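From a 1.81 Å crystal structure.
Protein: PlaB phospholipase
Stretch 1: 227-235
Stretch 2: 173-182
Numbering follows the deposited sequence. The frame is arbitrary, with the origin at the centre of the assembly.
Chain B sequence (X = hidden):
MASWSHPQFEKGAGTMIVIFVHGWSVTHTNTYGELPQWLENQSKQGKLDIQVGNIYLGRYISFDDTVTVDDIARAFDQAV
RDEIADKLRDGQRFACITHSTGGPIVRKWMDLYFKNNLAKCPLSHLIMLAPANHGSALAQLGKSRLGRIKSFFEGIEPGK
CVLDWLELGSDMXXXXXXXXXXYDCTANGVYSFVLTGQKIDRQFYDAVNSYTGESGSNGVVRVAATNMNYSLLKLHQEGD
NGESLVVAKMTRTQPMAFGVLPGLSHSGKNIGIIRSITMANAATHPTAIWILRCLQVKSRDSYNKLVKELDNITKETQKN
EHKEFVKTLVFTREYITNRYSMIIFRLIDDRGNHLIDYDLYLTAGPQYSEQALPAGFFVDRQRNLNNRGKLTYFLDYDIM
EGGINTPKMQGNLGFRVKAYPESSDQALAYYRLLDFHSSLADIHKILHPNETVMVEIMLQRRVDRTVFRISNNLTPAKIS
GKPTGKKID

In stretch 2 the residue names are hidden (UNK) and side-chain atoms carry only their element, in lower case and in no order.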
# COMPACT_ATOMS: atom_id res chain seq x y z
N ASN B 227 -32.08 12.54 -0.89
CA ASN B 227 -33.11 12.93 -1.83
C ASN B 227 -33.00 12.12 -3.12
O ASN B 227 -31.95 12.10 -3.77
CB ASN B 227 -32.97 14.42 -2.14
CG ASN B 227 -34.25 15.03 -2.63
OD1 ASN B 227 -35.14 14.34 -3.13
ND2 ASN B 227 -34.35 16.34 -2.51
N MET B 228 -34.10 11.48 -3.51
CA MET B 228 -34.13 10.78 -4.79
C MET B 228 -34.48 11.68 -5.96
O MET B 228 -34.61 11.18 -7.08
CB MET B 228 -35.12 9.62 -4.71
CG MET B 228 -34.61 8.51 -3.84
SD MET B 228 -33.12 7.73 -4.48
CE MET B 228 -33.73 7.12 -6.05
N ASN B 229 -34.64 12.98 -5.73
CA ASN B 229 -34.75 13.97 -6.80
C ASN B 229 -33.33 14.46 -7.07
O ASN B 229 -32.78 15.22 -6.27
CB ASN B 229 -35.67 15.12 -6.40
CG ASN B 229 -37.09 14.67 -6.08
OD1 ASN B 229 -37.83 14.24 -6.97
ND2 ASN B 229 -37.48 14.80 -4.83
N TYR B 230 -32.72 13.99 -8.16
CA TYR B 230 -31.37 14.41 -8.50
C TYR B 230 -31.21 14.36 -10.01
O TYR B 230 -32.02 13.77 -10.73
CB TYR B 230 -30.31 13.51 -7.84
CG TYR B 230 -30.49 12.03 -8.12
CD1 TYR B 230 -31.32 11.26 -7.32
CD2 TYR B 230 -29.83 11.40 -9.17
CE1 TYR B 230 -31.50 9.92 -7.55
CE2 TYR B 230 -30.00 10.03 -9.40
CZ TYR B 230 -30.85 9.31 -8.58
OH TYR B 230 -31.08 7.97 -8.77
N SER B 231 -30.12 14.96 -10.49
CA SER B 231 -29.80 14.99 -11.91
C SER B 231 -28.43 14.37 -12.15
O SER B 231 -27.57 14.39 -11.27
CB SER B 231 -29.80 16.41 -12.43
OG SER B 231 -31.12 16.93 -12.49
N LEU B 232 -28.26 13.83 -13.35
CA LEU B 232 -26.97 13.40 -13.86
C LEU B 232 -26.62 14.31 -15.03
O LEU B 232 -27.35 14.35 -16.03
CB LEU B 232 -27.01 11.94 -14.30
CG LEU B 232 -25.83 11.46 -15.14
CD1 LEU B 232 -24.54 11.64 -14.39
CD2 LEU B 232 -26.02 10.00 -15.54
N LEU B 233 -25.52 15.05 -14.90
CA LEU B 233 -25.03 15.96 -15.93
C LEU B 233 -23.81 15.32 -16.57
O LEU B 233 -22.84 15.00 -15.87
CB LEU B 233 -24.67 17.32 -15.33
CG LEU B 233 -23.87 18.32 -16.18
CD1 LEU B 233 -24.68 18.87 -17.33
CD2 LEU B 233 -23.40 19.44 -15.31
N LYS B 234 -23.89 15.10 -17.87
CA LYS B 234 -22.78 14.57 -18.65
C LYS B 234 -22.15 15.70 -19.45
O LYS B 234 -22.83 16.37 -20.23
CB LYS B 234 -23.24 13.46 -19.59
CG LYS B 234 -23.73 12.20 -18.93
CD LYS B 234 -24.09 11.17 -19.99
CE LYS B 234 -24.70 9.91 -19.40
NZ LYS B 234 -23.73 9.13 -18.59
N LEU B 235 -20.85 15.90 -19.24
CA LEU B 235 -20.04 16.89 -19.96
C LEU B 235 -18.98 16.13 -20.73
O LEU B 235 -18.06 15.55 -20.13
CB LEU B 235 -19.39 17.89 -19.02
CG LEU B 235 -20.29 18.60 -18.02
CD1 LEU B 235 -19.44 19.51 -17.14
CD2 LEU B 235 -21.38 19.38 -18.74
N UNK B 173 -22.92 2.65 -5.66
CA UNK B 173 -24.09 3.52 -5.55
C UNK B 173 -24.29 4.34 -6.82
O UNK B 173 -25.43 4.59 -7.24
c UNK B 173 -23.97 4.42 -4.32
o UNK B 173 -22.94 5.36 -4.49
N UNK B 174 -23.20 4.77 -7.48
CA UNK B 174 -23.34 5.45 -8.77
C UNK B 174 -24.12 4.59 -9.75
O UNK B 174 -25.04 5.07 -10.43
c UNK B 174 -21.72 9.58 -12.65
c UNK B 174 -21.38 10.55 -11.76
n UNK B 174 -22.23 7.14 -12.80
c UNK B 174 -21.40 9.01 -9.90
c UNK B 174 -21.75 7.99 -10.79
c UNK B 174 -22.29 6.12 -11.89
c UNK B 174 -21.90 8.30 -12.15
c UNK B 174 -21.24 10.28 -10.39
c UNK B 174 -22.01 6.59 -10.64
c UNK B 174 -21.96 5.78 -9.34
N UNK B 175 -23.73 3.31 -9.87
CA UNK B 175 -24.41 2.39 -10.78
C UNK B 175 -25.88 2.27 -10.44
O UNK B 175 -26.74 2.34 -11.33
c UNK B 175 -23.72 1.02 -10.72
c UNK B 175 -24.42 -0.09 -11.52
n UNK B 175 -22.93 -1.69 -12.54
o UNK B 175 -23.73 -2.13 -10.48
c UNK B 175 -23.66 -1.39 -11.47
N UNK B 176 -26.21 2.07 -9.16
CA UNK B 176 -27.62 1.93 -8.81
C UNK B 176 -28.38 3.22 -9.10
O UNK B 176 -29.47 3.19 -9.69
c UNK B 176 -29.19 1.06 -5.34
c UNK B 176 -29.87 0.18 -7.59
c UNK B 176 -29.18 1.32 -6.84
c UNK B 176 -27.75 1.54 -7.33
N UNK B 177 -27.81 4.37 -8.74
CA UNK B 177 -28.55 5.61 -8.90
C UNK B 177 -28.63 6.04 -10.35
O UNK B 177 -29.60 6.70 -10.74
c UNK B 177 -27.91 6.67 -8.02
n UNK B 177 -27.37 7.06 -5.73
o UNK B 177 -28.97 5.56 -6.20
c UNK B 177 -28.13 6.39 -6.57
N UNK B 178 -27.64 5.68 -11.17
CA UNK B 178 -27.77 5.94 -12.59
C UNK B 178 -28.87 5.07 -13.18
O UNK B 178 -29.66 5.53 -14.01
c UNK B 178 -25.20 5.91 -15.49
c UNK B 178 -26.44 5.71 -13.29
o UNK B 178 -25.14 6.51 -16.59
o UNK B 178 -24.21 5.36 -14.95
c UNK B 178 -26.55 5.85 -14.80
N UNK B 179 -28.94 3.80 -12.77
CA UNK B 179 -30.07 2.97 -13.16
C UNK B 179 -31.39 3.65 -12.80
O UNK B 179 -32.33 3.67 -13.60
o UNK B 179 -30.95 0.71 -13.00
c UNK B 179 -29.98 1.60 -12.48
N UNK B 180 -31.47 4.23 -11.60
CA UNK B 180 -32.75 4.75 -11.12
C UNK B 180 -33.18 5.99 -11.86
O UNK B 180 -34.35 6.39 -11.73
c UNK B 180 -32.68 5.00 -9.61
c UNK B 180 -35.73 2.05 -6.91
c UNK B 180 -35.57 4.65 -8.01
c UNK B 180 -36.68 4.24 -7.28
c UNK B 180 -33.24 3.83 -8.84
c UNK B 180 -34.61 2.47 -7.63
c UNK B 180 -36.75 2.95 -6.74
c UNK B 180 -32.64 2.62 -8.67
c UNK B 180 -34.51 3.76 -8.18
n UNK B 180 -33.46 1.80 -7.93
N UNK B 181 -32.30 6.60 -12.65
CA UNK B 181 -32.72 7.69 -13.53
C UNK B 181 -33.86 7.28 -14.45
O UNK B 181 -34.70 8.11 -14.81
c UNK B 181 -31.53 8.20 -14.35
c UNK B 181 -31.01 10.36 -13.17
c UNK B 181 -30.51 8.95 -13.51
c UNK B 181 -29.19 9.04 -14.21
N UNK B 182 -33.92 6.01 -14.83
CA UNK B 182 -34.92 5.52 -15.78
C UNK B 182 -36.22 5.06 -15.12
O UNK B 182 -37.15 4.67 -15.83
o UNK B 182 -33.05 5.83 -17.95
c UNK B 182 -34.34 4.37 -16.60
o UNK B 182 -32.09 3.98 -17.24
c UNK B 182 -33.07 4.75 -17.32

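Position 173 carries one carbon and one oxygen. A lone oxygen on CB with no further carbon defines serine, S173; chi1 is 69° (p), and the side chain stays out of reach of stretch 1.

Position 174 has ten side-chain atoms, nine carbons and one nitrogen, with fused five- and six-membered rings beyond CB. A six-membered-ring carbon lies 3.9 Å from CD1 of L232, an apolar contact. Only an indole fits, so this is W174, and the ring carbon is CZ2. Its CA-to-CB bond points sideways, but with chi1 at -176° the ring end comes nearer.

Position 175 shows three carbons, the third bearing one oxygen and one nitrogen: a carboxamide at the end of a two-methylene chain, hence glutamine. Q175 is exposed and extended, with chi1 and chi2 both t, and does not reach stretch 1.

At position 176, four carbons fork at the second, the pattern of leucine. L176 points sideways and its side chain approaches stretch 1 no closer than 7.2 Å.

Position 177 has two carbons, the second carrying one oxygen and one nitrogen. Its CB points toward stretch 1 and sits 3.5 Å from OH of Y230. A hydrogen bond forms through the backbone: OH of Y230 donates to O of position 177 at 2.8 Å, with the acceptor near the plane of the tyrosine ring, at its edge. This shorter carboxamide is asparagine, N177, and both its polar side-chain atoms are hydrogen-bonded elsewhere in the structure.

Position 178 has three carbons, the last bonded to two oxygens, a carboxylate one methylene longer than aspartate. One of these oxygens forms a salt bridge with NZ of K234 at 3.6 Å and also lies 3.7 Å from CD2 of L232. The residue is E178 and the oxygen OE2; the CA-to-CB bond points sideways, but with chi1 and chi2 both t the acid end comes nearer to stretch 1.

Position 179 again has one carbon and one oxygen, giving S179; its CB points away from stretch 1.

Position 180 repeats the fused rings with eight carbons and one nitrogen. Its CB points toward stretch 1, 3.5 Å from OH of Y230, and a six-membered-ring carbon packs 3.7 Å from CE of M228. This is W180, and the ring carbon is CE3.

Position 181 has four carbons forked at the second. One methyl lies 3.6 Å from CD2 of L232, and the other lies 3.9 Å from CE2 of Y230. This is L181, the methyls being CD1 and CD2 respectively.

Position 182 has two carbons, the second with two oxygens, identifying D182, which is out of reach.

The strand and helix axes cross at 102° between their N-to-C directions and approach to 9.6 Å, leaving room for side chains between the backbones. CB atoms of Y230 and L232 point toward the helix, whereas that of the intervening S231 points away. L232 packs against W174 and L181, Y230 anchors its hydroxyl on the helix backbone, and the K234 salt bridge adds a charged link beside this apolar packing. The contact buries 407 Å², both sides summed.

Stretch 2 173-182: SWQLNESWLD
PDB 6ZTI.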